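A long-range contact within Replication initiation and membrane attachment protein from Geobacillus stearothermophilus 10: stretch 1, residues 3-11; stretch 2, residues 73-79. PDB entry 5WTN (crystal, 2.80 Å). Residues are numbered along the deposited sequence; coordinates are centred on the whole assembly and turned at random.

Stretch 1 3-11: HHWKELIAV
Stretch 2 (73-79) GLPDIYS

Two segments meet here whose touching residues are at least 64 positions apart in sequence, burying 446 Å² counted over both sides. Stretch 2 is Gly73 followed by the first part of a helix, residues 74–79, which continues later in the chain. Stretch 1 opens with a short 3-10 turn at residues 4–6 and then becomes extended, with phi/psi of -115/127° at Leu8 and -124/160° at Ile9. The turn is held by Glu7 N to His4 O at 3.0 Å and Leu8 N to His4 O at 2.6 Å. The register is fixed by two CA pairs, His4 CA to Pro75 CA at 5.9 Å and Ala10 CA to Leu74 CA at 7.0 Å, so both ends of the contact lie against the first turn of the helix.

Gly73 occupies the N-cap position, with phi/psi of -93/169°, and makes no contact with stretch 1. Its O accepts a hydrogen bond from Ile77 N at 3.2 Å, starting the helix.

Leu74 (phi/psi -56/-46°, chi1 -88°, m; chi2 -156°, t) has its CA-to-CB bond directed toward stretch 1 and is buried. Its CD1 reaches the extended backbone, 3.3 Å from Ala10 N and 3.4 Å from Ile9 C, and also packs 4.0 Å from Leu8 CG and 4.3 Å from Ala10 CB. A branched aliphatic side chain suits this place because one methyl can touch main chain and apolar side chains together. The small Ala10, its CB directed sideways, adds a modest apolar surface.

Pro75 suits the first turn of a helix, where its lack of an amide hydrogen costs no helical hydrogen bond. Its CA-to-CB bond points sideways, and the ring has a C-gamma exo pucker. His4 lies against it with chi1 65° (p) and chi2 99°: Pro75 CD sits 4.1 Å from the centroid of the His4 ring, 25° off the normal, in a CH-pi contact over the face, while Pro75 CG comes within 3.2 Å of His4 NE2. The flat imidazole thus offers a surface to the proline.

The CA-to-CB bond of Asp76 points away from stretch 1, and Ile77, whose own is directed sideways, barely contributes to the covered area.

Tyr78 is one turn after Leu74, its N bonded to Leu74 O at 2.7 Å, so the CA-to-CB bonds of both residues point toward stretch 1. Tyr78 has the largest covered area of any residue in the two stretches, 108 Å²; its rotamer is chi1 175° (t) and chi2 83°. His4 CB lies over one face, 3.8 Å from the centroid of the Tyr78 ring and 29° off the normal, a second CH-pi contact. At the ring edge Leu8 (chi1 178°, t; chi2 74°, p) places CD2 3.9 Å from Tyr78 CD1. Tyrosine combines this apolar ring with a polar tip: Tyr78 OH donates a very short hydrogen bond, 2.4 Å, to Glu7 OE2. Glu7 reaches it with chi1 -86° (m) and chi2 155° (t), and its carboxylate is also hydrogen-bonded elsewhere in the structure.

Ser79 continues the helix, its N bonded to Pro75 O at 2.9 Å, without touching stretch 1.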

# COMPACT_ATOMS: atom_id res chain seq x y z
N HIS A 3 -26.76 -23.89 -10.86
CA HIS A 3 -27.58 -24.35 -9.72
C HIS A 3 -26.76 -24.54 -8.43
O HIS A 3 -26.33 -25.65 -8.09
CB HIS A 3 -28.38 -25.63 -10.07
CG HIS A 3 -27.66 -26.60 -10.96
ND1 HIS A 3 -26.52 -27.28 -10.58
CD2 HIS A 3 -27.92 -27.01 -12.23
CE1 HIS A 3 -26.11 -28.06 -11.56
NE2 HIS A 3 -26.95 -27.92 -12.57
N HIS A 4 -26.60 -23.44 -7.69
CA HIS A 4 -25.68 -23.37 -6.56
C HIS A 4 -26.08 -24.18 -5.33
O HIS A 4 -25.21 -24.57 -4.55
CB HIS A 4 -25.60 -21.93 -6.11
CG HIS A 4 -26.90 -21.42 -5.59
ND1 HIS A 4 -27.18 -21.34 -4.24
CD2 HIS A 4 -28.02 -21.01 -6.23
CE1 HIS A 4 -28.40 -20.87 -4.07
NE2 HIS A 4 -28.93 -20.66 -5.26
N TRP A 5 -27.38 -24.40 -5.14
CA TRP A 5 -27.87 -25.12 -3.97
C TRP A 5 -27.40 -26.57 -3.96
O TRP A 5 -27.27 -27.21 -2.91
CB TRP A 5 -29.40 -25.03 -3.86
CG TRP A 5 -30.08 -25.36 -5.15
CD1 TRP A 5 -30.54 -24.47 -6.08
CD2 TRP A 5 -30.38 -26.66 -5.65
NE1 TRP A 5 -31.10 -25.14 -7.14
CE2 TRP A 5 -31.00 -26.49 -6.90
CE3 TRP A 5 -30.16 -27.96 -5.18
CZ2 TRP A 5 -31.42 -27.58 -7.68
CZ3 TRP A 5 -30.57 -29.03 -5.95
CH2 TRP A 5 -31.19 -28.83 -7.18
N LYS A 6 -27.12 -27.08 -5.16
CA LYS A 6 -26.59 -28.42 -5.36
C LYS A 6 -25.23 -28.58 -4.65
O LYS A 6 -24.83 -29.68 -4.30
CB LYS A 6 -26.49 -28.68 -6.87
CG LYS A 6 -26.27 -30.13 -7.28
CD LYS A 6 -27.52 -30.98 -7.18
CE LYS A 6 -27.17 -32.44 -6.95
NZ LYS A 6 -26.62 -32.66 -5.57
N GLU A 7 -24.56 -27.46 -4.41
CA GLU A 7 -23.26 -27.47 -3.75
C GLU A 7 -23.18 -26.56 -2.52
O GLU A 7 -22.72 -26.98 -1.46
CB GLU A 7 -22.16 -27.09 -4.74
CG GLU A 7 -21.62 -28.27 -5.55
CD GLU A 7 -21.02 -27.84 -6.87
OE1 GLU A 7 -21.07 -28.63 -7.83
OE2 GLU A 7 -20.49 -26.71 -6.95
N LEU A 8 -23.63 -25.31 -2.66
CA LEU A 8 -23.49 -24.33 -1.60
C LEU A 8 -24.84 -23.87 -1.02
O LEU A 8 -25.73 -23.41 -1.75
CB LEU A 8 -22.74 -23.11 -2.16
CG LEU A 8 -22.48 -21.89 -1.30
CD1 LEU A 8 -21.40 -22.24 -0.33
CD2 LEU A 8 -22.08 -20.74 -2.19
N ILE A 9 -24.98 -23.96 0.30
CA ILE A 9 -26.16 -23.40 0.98
C ILE A 9 -25.72 -22.40 2.06
O ILE A 9 -24.58 -22.43 2.50
CB ILE A 9 -27.06 -24.50 1.59
CG1 ILE A 9 -26.32 -25.30 2.65
CG2 ILE A 9 -27.56 -25.43 0.53
CD1 ILE A 9 -27.14 -26.39 3.27
N ALA A 10 -26.63 -21.53 2.49
CA ALA A 10 -26.28 -20.42 3.38
C ALA A 10 -25.62 -20.81 4.69
O ALA A 10 -24.86 -20.03 5.26
CB ALA A 10 -27.48 -19.53 3.64
N VAL A 11 -25.90 -22.01 5.19
CA VAL A 11 -25.38 -22.39 6.50
C VAL A 11 -24.05 -23.10 6.38
O VAL A 11 -23.47 -23.50 7.40
CB VAL A 11 -26.35 -23.28 7.33
CG1 VAL A 11 -27.56 -22.48 7.79
CG2 VAL A 11 -26.75 -24.55 6.57
N GLY A 73 -27.16 -12.11 -2.71
CA GLY A 73 -27.54 -13.47 -2.41
C GLY A 73 -26.50 -14.50 -2.78
O GLY A 73 -25.54 -14.17 -3.47
N LEU A 74 -26.69 -15.74 -2.31
CA LEU A 74 -25.82 -16.86 -2.66
C LEU A 74 -25.65 -17.15 -4.16
O LEU A 74 -24.52 -17.38 -4.61
CB LEU A 74 -26.28 -18.14 -1.96
CG LEU A 74 -25.72 -18.39 -0.57
CD1 LEU A 74 -25.76 -19.88 -0.24
CD2 LEU A 74 -24.31 -17.86 -0.44
N PRO A 75 -26.75 -17.18 -4.95
CA PRO A 75 -26.60 -17.53 -6.36
C PRO A 75 -25.57 -16.68 -7.06
O PRO A 75 -24.72 -17.19 -7.78
CB PRO A 75 -27.98 -17.22 -6.94
CG PRO A 75 -28.88 -17.53 -5.84
CD PRO A 75 -28.18 -17.04 -4.60
N ASP A 76 -25.64 -15.39 -6.82
CA ASP A 76 -24.66 -14.48 -7.37
C ASP A 76 -23.26 -14.73 -6.80
O ASP A 76 -22.31 -14.98 -7.55
CB ASP A 76 -25.11 -13.07 -7.12
CG ASP A 76 -26.45 -12.80 -7.76
OD1 ASP A 76 -27.48 -13.00 -7.08
OD2 ASP A 76 -26.46 -12.43 -8.96
N ILE A 77 -23.14 -14.72 -5.47
CA ILE A 77 -21.85 -15.03 -4.88
C ILE A 77 -21.27 -16.30 -5.50
O ILE A 77 -20.08 -16.33 -5.80
CB ILE A 77 -21.94 -15.29 -3.37
CG1 ILE A 77 -22.16 -14.00 -2.62
CG2 ILE A 77 -20.67 -15.92 -2.86
CD1 ILE A 77 -22.43 -14.27 -1.16
N TYR A 78 -22.11 -17.31 -5.71
CA TYR A 78 -21.61 -18.61 -6.17
C TYR A 78 -21.15 -18.51 -7.60
O TYR A 78 -20.14 -19.07 -7.98
CB TYR A 78 -22.70 -19.68 -6.06
CG TYR A 78 -22.30 -21.01 -6.63
CD1 TYR A 78 -21.57 -21.91 -5.88
CD2 TYR A 78 -22.67 -21.38 -7.92
CE1 TYR A 78 -21.20 -23.14 -6.39
CE2 TYR A 78 -22.30 -22.61 -8.43
CZ TYR A 78 -21.56 -23.48 -7.66
OH TYR A 78 -21.19 -24.70 -8.14
N SER A 79 -21.91 -17.79 -8.40
CA SER A 79 -21.62 -17.72 -9.80
C SER A 79 -20.26 -17.08 -9.95
O SER A 79 -19.38 -17.59 -10.65
CB SER A 79 -22.66 -16.87 -10.48
OG SER A 79 -22.77 -17.28 -11.82